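Local coordinates for hydrophilic protein, virA protein (Chromobacterium violaceum, PDB 3BO6), which acts as a phosphothreonine lyase effector, probably eliminating the phosphate from phosphothreonine in host signalling kinases, at residues A50-E58 with L104-W114; C75-I86 with A132-E143. All coordinates share one frame; numbering follows the deposited sequence. Where two conformers were deposited one is given.

Interaction 1 of 2, residues A50-E58 with L104-W114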
loop_
_atom_site.group_PDB
_atom_site.type_symbol
_atom_site.label_atom_id
_atom_site.label_comp_id
_atom_site.label_asym_id
_atom_site.label_seq_id
_atom_site.Cartn_x
_atom_site.Cartn_y
_atom_site.Cartn_z
ATOM N N ALA A 50 3.045 -17.253 11.820
ATOM C CA ALA A 50 2.041 -18.069 11.143
ATOM C C ALA A 50 2.218 -17.828 9.659
ATOM O O ALA A 50 2.958 -16.925 9.276
ATOM C CB ALA A 50 0.644 -17.684 11.584
ATOM N N MET A 51 1.560 -18.632 8.834
ATOM C CA MET A 51 1.677 -18.509 7.377
ATOM C C MET A 51 0.323 -18.629 6.691
ATOM O O MET A 51 -0.537 -19.419 7.112
ATOM C CB MET A 51 2.561 -19.622 6.797
ATOM C CG MET A 51 4.000 -19.636 7.239
ATOM S SD MET A 51 4.984 -18.351 6.445
ATOM C CE MET A 51 4.579 -18.543 4.707
ATOM N N SER A 52 0.145 -17.862 5.618
ATOM C CA SER A 52 -0.976 -18.076 4.708
ATOM C C SER A 52 -0.596 -17.605 3.314
ATOM O O SER A 52 -0.077 -16.497 3.159
ATOM C CB SER A 52 -2.221 -17.344 5.192
ATOM O OG SER A 52 -3.315 -17.619 4.323
ATOM N N GLN A 53 -0.842 -18.445 2.313
ATOM C CA GLN A 53 -0.598 -18.100 0.913
ATOM C C GLN A 53 0.827 -17.629 0.648
ATOM O O GLN A 53 1.059 -16.766 -0.201
ATOM C CB GLN A 53 -1.600 -17.038 0.449
ATOM C CG GLN A 53 -3.057 -17.500 0.546
ATOM C CD GLN A 53 -3.428 -18.474 -0.554
ATOM O OE1 GLN A 53 -2.668 -18.670 -1.504
ATOM N NE2 GLN A 53 -4.600 -19.086 -0.438
ATOM N N GLY A 54 1.782 -18.178 1.389
ATOM C CA GLY A 54 3.173 -17.788 1.202
ATOM C C GLY A 54 3.583 -16.489 1.877
ATOM O O GLY A 54 4.729 -16.050 1.727
ATOM N N PHE A 55 2.663 -15.882 2.630
ATOM C CA PHE A 55 2.965 -14.700 3.432
ATOM C C PHE A 55 3.226 -15.133 4.883
ATOM O O PHE A 55 2.429 -15.873 5.468
ATOM C CB PHE A 55 1.787 -13.703 3.393
ATOM C CG PHE A 55 1.683 -12.903 2.119
ATOM C CD1 PHE A 55 1.125 -13.452 0.967
ATOM C CD2 PHE A 55 2.128 -11.588 2.073
ATOM C CE1 PHE A 55 1.033 -12.693 -0.203
ATOM C CE2 PHE A 55 2.027 -10.838 0.925
ATOM C CZ PHE A 55 1.492 -11.381 -0.217
ATOM N N GLN A 56 4.352 -14.704 5.443
ATOM C CA GLN A 56 4.622 -14.854 6.868
ATOM C C GLN A 56 3.790 -13.839 7.633
ATOM O O GLN A 56 3.760 -12.660 7.268
ATOM C CB GLN A 56 6.105 -14.605 7.136
ATOM C CG GLN A 56 7.037 -15.554 6.384
ATOM C CD GLN A 56 8.506 -15.354 6.721
ATOM O OE1 GLN A 56 9.367 -16.104 6.266
ATOM N NE2 GLN A 56 8.797 -14.345 7.525
ATOM N N LEU A 57 3.115 -14.287 8.693
ATOM C CA LEU A 57 2.261 -13.416 9.489
ATOM C C LEU A 57 2.821 -13.242 10.895
ATOM O O LEU A 57 3.319 -14.203 11.491
ATOM C CB LEU A 57 0.852 -13.992 9.593
ATOM C CG LEU A 57 0.208 -14.516 8.308
ATOM C CD1 LEU A 57 -1.173 -15.096 8.618
ATOM C CD2 LEU A 57 0.091 -13.381 7.294
ATOM N N GLU A 58 2.694 -12.037 11.442
ATOM C CA GLU A 58 3.194 -11.750 12.787
ATOM C C GLU A 58 2.255 -10.819 13.520
ATOM O O GLU A 58 1.800 -9.822 12.963
ATOM C CB GLU A 58 4.579 -11.105 12.708
ATOM C CG GLU A 58 5.599 -11.913 11.933
ATOM C CD GLU A 58 6.745 -11.060 11.431
ATOM O OE1 GLU A 58 7.840 -11.611 11.200
ATOM O OE2 GLU A 58 6.549 -9.837 11.270
ATOM N N LEU A 104 -4.953 -8.967 -0.981
ATOM C CA LEU A 104 -3.714 -8.775 -0.226
ATOM C C LEU A 104 -2.889 -10.055 -0.095
ATOM O O LEU A 104 -1.673 -9.997 0.111
ATOM C CB LEU A 104 -4.014 -8.196 1.160
ATOM C CG LEU A 104 -4.516 -6.749 1.173
ATOM C CD1 LEU A 104 -4.987 -6.349 2.574
ATOM C CD2 LEU A 104 -3.408 -5.813 0.699
ATOM N N PHE A 105 -3.550 -11.213 -0.179
ATOM C CA PHE A 105 -2.857 -12.503 -0.152
ATOM C C PHE A 105 -2.733 -13.126 -1.537
ATOM O O PHE A 105 -2.329 -14.273 -1.669
ATOM C CB PHE A 105 -3.551 -13.479 0.810
ATOM C CG PHE A 105 -3.394 -13.120 2.257
ATOM C CD1 PHE A 105 -4.396 -12.436 2.923
ATOM C CD2 PHE A 105 -2.251 -13.492 2.956
ATOM C CE1 PHE A 105 -4.253 -12.082 4.272
ATOM C CE2 PHE A 105 -2.096 -13.142 4.302
ATOM C CZ PHE A 105 -3.100 -12.454 4.959
ATOM N N SER A 106 -3.081 -12.380 -2.577
ATOM C CA SER A 106 -3.080 -12.942 -3.929
ATOM C C SER A 106 -1.686 -13.314 -4.424
ATOM O O SER A 106 -0.729 -12.553 -4.230
ATOM C CB SER A 106 -3.700 -11.937 -4.907
ATOM O OG SER A 106 -3.574 -12.368 -6.266
ATOM N N VAL A 107 -1.582 -14.451 -5.118
ATOM C CA VAL A 107 -0.337 -14.844 -5.778
ATOM C C VAL A 107 0.092 -13.784 -6.808
ATOM O O VAL A 107 1.272 -13.691 -7.194
ATOM C CB VAL A 107 -0.499 -16.210 -6.485
ATOM C CG1 VAL A 107 -1.604 -16.143 -7.534
ATOM C CG2 VAL A 107 0.810 -16.650 -7.113
ATOM N N ASP A 108 -0.872 -12.986 -7.261
ATOM C CA ASP A 108 -0.631 -11.977 -8.281
ATOM C C ASP A 108 -0.429 -10.568 -7.723
ATOM O O ASP A 108 -0.207 -9.629 -8.479
ATOM C CB ASP A 108 -1.789 -11.964 -9.298
ATOM C CG ASP A 108 -1.955 -13.288 -10.027
ATOM O OD1 ASP A 108 -0.937 -13.903 -10.422
ATOM O OD2 ASP A 108 -3.113 -13.716 -10.193
ATOM N N SER A 109 -0.500 -10.414 -6.398
ATOM C CA SER A 109 -0.353 -9.090 -5.823
ATOM C C SER A 109 1.062 -8.573 -6.034
ATOM O O SER A 109 2.024 -9.320 -5.862
ATOM C CB SER A 109 -0.621 -9.114 -4.320
ATOM O OG SER A 109 -0.218 -7.865 -3.758
ATOM N N PRO A 110 1.201 -7.282 -6.383
ATOM C CA PRO A 110 2.532 -6.681 -6.506
ATOM C C PRO A 110 3.088 -6.190 -5.171
ATOM O O PRO A 110 4.183 -5.650 -5.179
ATOM C CB PRO A 110 2.278 -5.486 -7.426
ATOM C CG PRO A 110 0.903 -5.059 -7.079
ATOM C CD PRO A 110 0.129 -6.328 -6.708
ATOM N N ILE A 111 2.362 -6.375 -4.067
ATOM C CA ILE A 111 2.774 -5.880 -2.762
ATOM C C ILE A 111 3.323 -7.036 -1.921
ATOM O O ILE A 111 2.579 -7.925 -1.498
ATOM C CB ILE A 111 1.603 -5.185 -2.031
ATOM C CG1 ILE A 111 1.061 -4.011 -2.876
ATOM C CG2 ILE A 111 2.025 -4.757 -0.598
ATOM C CD1 ILE A 111 2.100 -2.908 -3.174
ATOM N N ASP A 112 4.630 -7.013 -1.671
ATOM C CA ASP A 112 5.299 -8.057 -0.887
ATOM C C ASP A 112 5.070 -7.953 0.619
ATOM O O ASP A 112 5.212 -8.943 1.327
ATOM C CB ASP A 112 6.809 -8.010 -1.113
ATOM C CG ASP A 112 7.238 -8.583 -2.449
ATOM O OD1 ASP A 112 6.534 -9.437 -3.034
ATOM O OD2 ASP A 112 8.344 -8.203 -2.893
ATOM N N LYS A 113 4.740 -6.761 1.105
ATOM C CA LYS A 113 4.717 -6.489 2.539
ATOM C C LYS A 113 3.659 -5.457 2.873
ATOM O O LYS A 113 3.595 -4.417 2.217
ATOM C CB LYS A 113 6.097 -5.985 2.988
ATOM C CG LYS A 113 6.269 -5.893 4.499
ATOM C CD LYS A 113 7.666 -5.409 4.882
ATOM C CE LYS A 113 7.709 -3.893 4.988
ATOM N NZ LYS A 113 8.713 -3.429 5.996
ATOM N N TRP A 114 2.859 -5.729 3.904
ATOM C CA TRP A 114 1.819 -4.803 4.356
ATOM C C TRP A 114 1.505 -5.066 5.829
ATOM O O TRP A 114 1.953 -6.069 6.380
ATOM C CB TRP A 114 0.557 -4.910 3.457
ATOM C CG TRP A 114 -0.015 -6.300 3.278
ATOM C CD1 TRP A 114 0.255 -7.167 2.264
ATOM C CD2 TRP A 114 -0.967 -6.957 4.134
ATOM N NE1 TRP A 114 -0.468 -8.345 2.443
ATOM C CE2 TRP A 114 -1.220 -8.229 3.581
ATOM C CE3 TRP A 114 -1.619 -6.592 5.313
ATOM C CZ2 TRP A 114 -2.094 -9.143 4.173
ATOM C CZ3 TRP A 114 -2.491 -7.499 5.898
ATOM C CH2 TRP A 114 -2.714 -8.759 5.335
HETATM O O HOH W 1 0.058 -15.768 -2.343
#
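F55 drives its ring from a hairpin into the bend formed by L104-W114, where F105 meets it edge to face. The assignment rests on ring planes 79° apart and ring centroids separated by 5.5 Å, with the edge of F105 directed at the face of F55. The first torsion (chi1 -77°) sets F55 CG beside its own backbone N and anti to the carbonyl carbon, and from there the ring runs into the bend. At the root of the side chain, F55 CB lies 4.0 Å from F105 CE2. On one flank, F55 CD1 approaches F105 CD2 at 3.9 Å, while CE1 comes close to F105 CA. The other flank is polar: F55 CE2 is 3.7 Å from D112 O and also near W114 NE1. At the tip, F55 CZ comes to 3.5 Å from L104 O; this oxygen and D112 O both approach at a slant. I111 O, at the ring edge and near its plane, may be drawn to the slightly positive ring hydrogens.

L104 O is itself held by W114 NE1 at 3.1 Å, through a bent bond whose donor stands 42° out of the carbonyl plane. F105 is fixed from two directions, with L57 CD2 at its edge and W114 CZ2 over one face, offset toward its rim. Nearby, one water donates to both Q53 O (2.6 Å) and F105 O (2.9 Å), bridging the backbones. The arrangement is an F55-F105-W114 aromatic cluster that joins a beta hairpin, whose type I' turn runs from S52 to F55, to the segment leaving helix 93-104.

Interaction 2 of 2, residues C75-I86 with A132-E143. With SO4 (sulfate ion), chain C.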
loop_
_atom_site.group_PDB
_atom_site.type_symbol
_atom_site.label_atom_id
_atom_site.label_comp_id
_atom_site.label_asym_id
_atom_site.label_seq_id
_atom_site.Cartn_x
_atom_site.Cartn_y
_atom_site.Cartn_z
ATOM N N CYS A 75 9.259 -8.700 -5.611
ATOM C CA CYS A 75 10.011 -7.500 -5.983
ATOM C C CYS A 75 11.415 -7.597 -5.414
ATOM O O CYS A 75 11.593 -7.799 -4.208
ATOM C CB CYS A 75 9.306 -6.231 -5.489
ATOM S SG CYS A 75 7.754 -5.915 -6.355
ATOM N N LYS A 76 12.414 -7.473 -6.287
ATOM C CA LYS A 76 13.798 -7.744 -5.881
ATOM C C LYS A 76 14.589 -6.484 -5.530
ATOM O O LYS A 76 15.757 -6.555 -5.146
ATOM C CB LYS A 76 14.533 -8.517 -6.975
ATOM C CG LYS A 76 13.817 -9.765 -7.454
ATOM C CD LYS A 76 13.579 -10.711 -6.288
ATOM C CE LYS A 76 13.115 -12.081 -6.765
ATOM N NZ LYS A 76 12.853 -13.002 -5.623
ATOM N N GLY A 77 13.947 -5.333 -5.671
ATOM C CA GLY A 77 14.609 -4.073 -5.391
ATOM C C GLY A 77 14.525 -3.660 -3.936
ATOM O O GLY A 77 13.745 -4.217 -3.155
ATOM N N ASP A 78 15.351 -2.689 -3.558
ATOM C CA ASP A 78 15.324 -2.142 -2.209
ATOM C C ASP A 78 14.182 -1.142 -2.061
ATOM O O ASP A 78 13.930 -0.338 -2.962
ATOM C CB ASP A 78 16.636 -1.423 -1.894
ATOM C CG ASP A 78 17.812 -2.371 -1.778
ATOM O OD1 ASP A 78 17.587 -3.580 -1.549
ATOM O OD2 ASP A 78 18.958 -1.890 -1.892
ATOM N N PHE A 79 13.504 -1.179 -0.918
ATOM C CA PHE A 79 12.474 -0.194 -0.602
ATOM C C PHE A 79 12.988 1.215 -0.842
ATOM O O PHE A 79 14.098 1.564 -0.414
ATOM C CB PHE A 79 12.057 -0.355 0.855
ATOM C CG PHE A 79 10.952 0.563 1.292
ATOM C CD1 PHE A 79 9.711 0.553 0.659
ATOM C CD2 PHE A 79 11.141 1.400 2.379
ATOM C CE1 PHE A 79 8.688 1.372 1.106
ATOM C CE2 PHE A 79 10.134 2.235 2.820
ATOM C CZ PHE A 79 8.900 2.226 2.188
ATOM N N ALA A 80 12.178 2.014 -1.534
ATOM C CA ALA A 80 12.558 3.361 -1.925
ATOM C C ALA A 80 11.598 4.396 -1.345
ATOM O O ALA A 80 11.526 5.537 -1.819
ATOM C CB ALA A 80 12.630 3.460 -3.452
ATOM N N GLY A 81 10.869 4.000 -0.301
ATOM C CA GLY A 81 10.026 4.927 0.437
ATOM C C GLY A 81 8.569 5.009 0.027
ATOM O O GLY A 81 7.780 5.613 0.737
ATOM N N ASP A 82 8.201 4.415 -1.108
ATOM C CA ASP A 82 6.826 4.558 -1.582
ATOM C C ASP A 82 5.862 3.683 -0.795
ATOM O O ASP A 82 6.074 2.469 -0.647
ATOM C CB ASP A 82 6.763 4.272 -3.082
ATOM C CG ASP A 82 7.628 5.219 -3.870
ATOM O OD1 ASP A 82 7.471 6.436 -3.684
ATOM O OD2 ASP A 82 8.479 4.760 -4.667
ATOM N N LYS A 83 4.815 4.291 -0.251
ATOM C CA LYS A 83 3.842 3.522 0.514
ATOM C C LYS A 83 2.442 4.069 0.317
ATOM O O LYS A 83 2.226 5.264 0.048
ATOM C CB LYS A 83 4.226 3.479 1.998
ATOM C CG LYS A 83 4.051 4.795 2.731
ATOM C CD LYS A 83 4.942 4.873 4.004
ATOM C CE LYS A 83 4.577 3.822 5.027
ATOM N NZ LYS A 83 5.516 3.877 6.192
ATOM N N PHE A 84 1.473 3.173 0.460
ATOM C CA PHE A 84 0.075 3.556 0.462
ATOM C C PHE A 84 -0.553 3.283 1.803
ATOM O O PHE A 84 -0.175 2.341 2.499
ATOM C CB PHE A 84 -0.728 2.741 -0.565
ATOM C CG PHE A 84 -0.284 2.921 -1.980
ATOM C CD1 PHE A 84 0.362 1.890 -2.656
ATOM C CD2 PHE A 84 -0.574 4.088 -2.664
ATOM C CE1 PHE A 84 0.749 2.035 -3.990
ATOM C CE2 PHE A 84 -0.196 4.252 -3.998
ATOM C CZ PHE A 84 0.475 3.215 -4.653
ATOM N N HIS A 85 -1.564 4.074 2.134
ATOM C CA HIS A 85 -2.447 3.747 3.238
ATOM C C HIS A 85 -3.826 3.513 2.662
ATOM O O HIS A 85 -4.156 4.011 1.572
ATOM C CB HIS A 85 -2.491 4.905 4.227
ATOM C CG HIS A 85 -1.177 5.188 4.875
ATOM N ND1 HIS A 85 -0.466 6.341 4.636
ATOM C CD2 HIS A 85 -0.450 4.470 5.765
ATOM C CE1 HIS A 85 0.650 6.321 5.348
ATOM N NE2 HIS A 85 0.677 5.201 6.048
ATOM N N ILE A 86 -4.631 2.751 3.396
ATOM C CA ILE A 86 -6.041 2.552 3.080
ATOM C C ILE A 86 -6.856 2.988 4.291
ATOM O O ILE A 86 -6.588 2.541 5.415
ATOM C CB ILE A 86 -6.366 1.083 2.760
ATOM C CG1 ILE A 86 -5.378 0.525 1.731
ATOM C CG2 ILE A 86 -7.815 0.964 2.240
ATOM C CD1 ILE A 86 -5.600 -0.958 1.400
ATOM N N ALA A 132 -6.147 5.146 7.646
ATOM C CA ALA A 132 -4.838 4.546 7.426
ATOM C C ALA A 132 -4.631 3.271 8.241
ATOM O O ALA A 132 -3.561 3.059 8.821
ATOM C CB ALA A 132 -3.726 5.556 7.734
ATOM N N GLN A 133 -5.661 2.426 8.278
ATOM C CA GLN A 133 -5.586 1.182 9.038
ATOM C C GLN A 133 -4.846 0.084 8.284
ATOM O O GLN A 133 -4.497 -0.949 8.865
ATOM C CB GLN A 133 -6.975 0.707 9.455
ATOM C CG GLN A 133 -7.739 1.751 10.255
ATOM C CD GLN A 133 -8.741 2.527 9.428
ATOM O OE1 GLN A 133 -8.670 2.555 8.195
ATOM N NE2 GLN A 133 -9.683 3.184 10.097
ATOM N N PHE A 134 -4.617 0.280 6.988
ATOM C CA PHE A 134 -3.746 -0.614 6.228
ATOM C C PHE A 134 -2.589 0.193 5.676
ATOM O O PHE A 134 -2.792 1.309 5.188
ATOM C CB PHE A 134 -4.478 -1.256 5.033
ATOM C CG PHE A 134 -5.682 -2.088 5.413
ATOM C CD1 PHE A 134 -5.638 -3.473 5.346
ATOM C CD2 PHE A 134 -6.859 -1.473 5.803
ATOM C CE1 PHE A 134 -6.762 -4.237 5.695
ATOM C CE2 PHE A 134 -7.968 -2.226 6.159
ATOM C CZ PHE A 134 -7.915 -3.596 6.093
ATOM N N THR A 135 -1.386 -0.358 5.753
ATOM C CA THR A 135 -0.204 0.247 5.148
ATOM C C THR A 135 0.403 -0.752 4.172
ATOM O O THR A 135 0.660 -1.890 4.539
ATOM C CB THR A 135 0.812 0.607 6.236
ATOM O OG1 THR A 135 0.215 1.537 7.154
ATOM C CG2 THR A 135 2.060 1.230 5.610
ATOM N N LEU A 136 0.594 -0.330 2.925
ATOM C CA LEU A 136 1.158 -1.171 1.871
ATOM C C LEU A 136 2.516 -0.624 1.473
ATOM O O LEU A 136 2.625 0.557 1.116
ATOM C CB LEU A 136 0.261 -1.149 0.622
ATOM C CG LEU A 136 -1.247 -1.317 0.782
ATOM C CD1 LEU A 136 -1.941 -1.177 -0.567
ATOM C CD2 LEU A 136 -1.556 -2.670 1.383
ATOM N N TYR A 137 3.543 -1.467 1.505
ATOM C CA TYR A 137 4.898 -1.058 1.151
ATOM C C TYR A 137 5.220 -1.450 -0.277
ATOM O O TYR A 137 5.197 -2.636 -0.622
ATOM C CB TYR A 137 5.904 -1.687 2.116
ATOM C CG TYR A 137 5.653 -1.294 3.550
ATOM C CD1 TYR A 137 6.206 -0.145 4.086
ATOM C CD2 TYR A 137 4.832 -2.053 4.353
ATOM C CE1 TYR A 137 5.971 0.205 5.424
ATOM C CE2 TYR A 137 4.588 -1.717 5.660
ATOM C CZ TYR A 137 5.140 -0.593 6.193
ATOM O OH TYR A 137 4.849 -0.325 7.514
ATOM N N VAL A 138 5.504 -0.456 -1.118
ATOM C CA VAL A 138 5.811 -0.692 -2.517
ATOM C C VAL A 138 7.326 -0.794 -2.638
ATOM O O VAL A 138 8.055 -0.036 -1.988
ATOM C CB VAL A 138 5.307 0.463 -3.395
ATOM C CG1 VAL A 138 5.503 0.103 -4.867
ATOM C CG2 VAL A 138 3.841 0.747 -3.100
ATOM N N LYS A 139 7.797 -1.742 -3.437
ATOM C CA LYS A 139 9.234 -1.872 -3.715
ATOM C C LYS A 139 9.432 -1.938 -5.220
ATOM O O LYS A 139 8.636 -2.556 -5.911
ATOM C CB LYS A 139 9.774 -3.168 -3.109
ATOM C CG LYS A 139 9.654 -3.276 -1.595
ATOM C CD LYS A 139 9.612 -4.743 -1.170
ATOM C CE LYS A 139 10.809 -5.542 -1.681
ATOM N NZ LYS A 139 10.662 -7.015 -1.405
ATOM N N PRO A 140 10.506 -1.309 -5.729
ATOM C CA PRO A 140 10.839 -1.533 -7.139
ATOM C C PRO A 140 11.068 -3.027 -7.368
ATOM O O PRO A 140 11.587 -3.717 -6.485
ATOM C CB PRO A 140 12.158 -0.773 -7.352
ATOM C CG PRO A 140 12.477 -0.109 -6.091
ATOM C CD PRO A 140 11.497 -0.488 -5.021
ATOM N N ASP A 141 10.667 -3.513 -8.539
ATOM C CA ASP A 141 10.717 -4.938 -8.840
ATOM C C ASP A 141 12.074 -5.466 -9.269
ATOM O O ASP A 141 12.386 -6.634 -9.024
ATOM C CB ASP A 141 9.663 -5.313 -9.892
ATOM C CG ASP A 141 9.792 -4.512 -11.172
ATOM O OD1 ASP A 141 9.913 -3.271 -11.096
ATOM O OD2 ASP A 141 9.728 -5.120 -12.264
ATOM N N GLN A 142 12.878 -4.625 -9.916
ATOM C CA GLN A 142 14.157 -5.085 -10.466
ATOM C C GLN A 142 15.269 -5.071 -9.421
ATOM O O GLN A 142 15.232 -4.295 -8.466
ATOM C CB GLN A 142 14.544 -4.257 -11.693
ATOM C CG GLN A 142 13.472 -4.262 -12.779
ATOM C CD GLN A 142 13.803 -3.340 -13.927
ATOM O OE1 GLN A 142 13.352 -2.195 -13.966
ATOM N NE2 GLN A 142 14.608 -3.825 -14.862
ATOM N N GLU A 143 16.247 -5.951 -9.598
ATOM C CA GLU A 143 17.330 -6.081 -8.636
ATOM C C GLU A 143 18.131 -4.785 -8.486
ATOM O O GLU A 143 18.708 -4.523 -7.432
ATOM C CB GLU A 143 18.246 -7.240 -9.043
ATOM C CG GLU A 143 17.523 -8.579 -9.121
ATOM C CD GLU A 143 18.452 -9.721 -9.485
ATOM O OE1 GLU A 143 19.683 -9.534 -9.390
ATOM O OE2 GLU A 143 17.949 -10.804 -9.862
HETATM S S SO4 C . 3.428 6.047 8.078
HETATM O O1 SO4 C . 2.809 7.156 7.325
HETATM O O2 SO4 C . 4.871 6.059 7.883
HETATM O O3 SO4 C . 3.132 6.214 9.489
HETATM O O4 SO4 C . 2.907 4.767 7.593
HETATM O O HOH W 2 18.381 -5.503 -4.404
HETATM O O HOH W 3 9.562 2.142 -2.722
HETATM O O HOH W 4 5.172 2.042 8.236
#
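K83 pairs with Y137 and H85 with T135, antiparallel non-hydrogen-bonded pairs whose side chains share one face; the pairing ends in a classic beta bulge, Q133 and F134 both opposite I86. H85 and T135 lie side by side, pointing the same way, T135 OG1 in the plane of the imidazole, 3.3 Å from H85 CD2. K83 CE passes 3.7 Å from T135 CG2. The opposite face is apolar: I86 crosses F134 obliquely, I86 CB to F134 CB being 3.8 Å, and F84 CE1 reaches V138 CG2 at 3.5 Å. At the end of strand 134-137, Y137 turns its edge to the face of F79, which precedes strand 82-86, in an offset edge-to-face pair, planes at 72°. K139 NZ reaches back to C75 O at 3.1 Å and also forms a salt bridge with D112.

K83 and H85 converge on a sulfate, probably from the crystallisation liquor, with R127, R192 and R199, consistent with a phosphate pocket. E194 also binds K83 NZ; D180 is hydrogen-bonded to H85 ND1, which helps fix the ring's rotation. K83, bent at chi3 (-63°), brings NZ to 2.8 Å from sulfate O2, whereas H85 NE2 donates to sulfate O4 at 2.7 Å, nearly straight at 166°.

Interactions 1 and 2 have centres about 13 Å apart and both reach the same antiparallel sheet. Their segments alternate along the chain, in the order 50-58, 75-86, 104-114 and 132-143. Strands 113-117 and 134-137, consecutive in sequence, are also neighbours in the sheet, so W114 of interaction 1 packs directly on T135 of interaction 2, and L104 meets L136. D112 of interaction 1 adds a polar junction, its OD2 probably hydrogen-bonded to C75 N as well as meeting K139. Interaction 1 lies toward the edge strand 49-52, whereas interaction 2 lies nearer the centre of the chain and carries the sulfate site, so the sheet connects that pocket with the outlying hairpin.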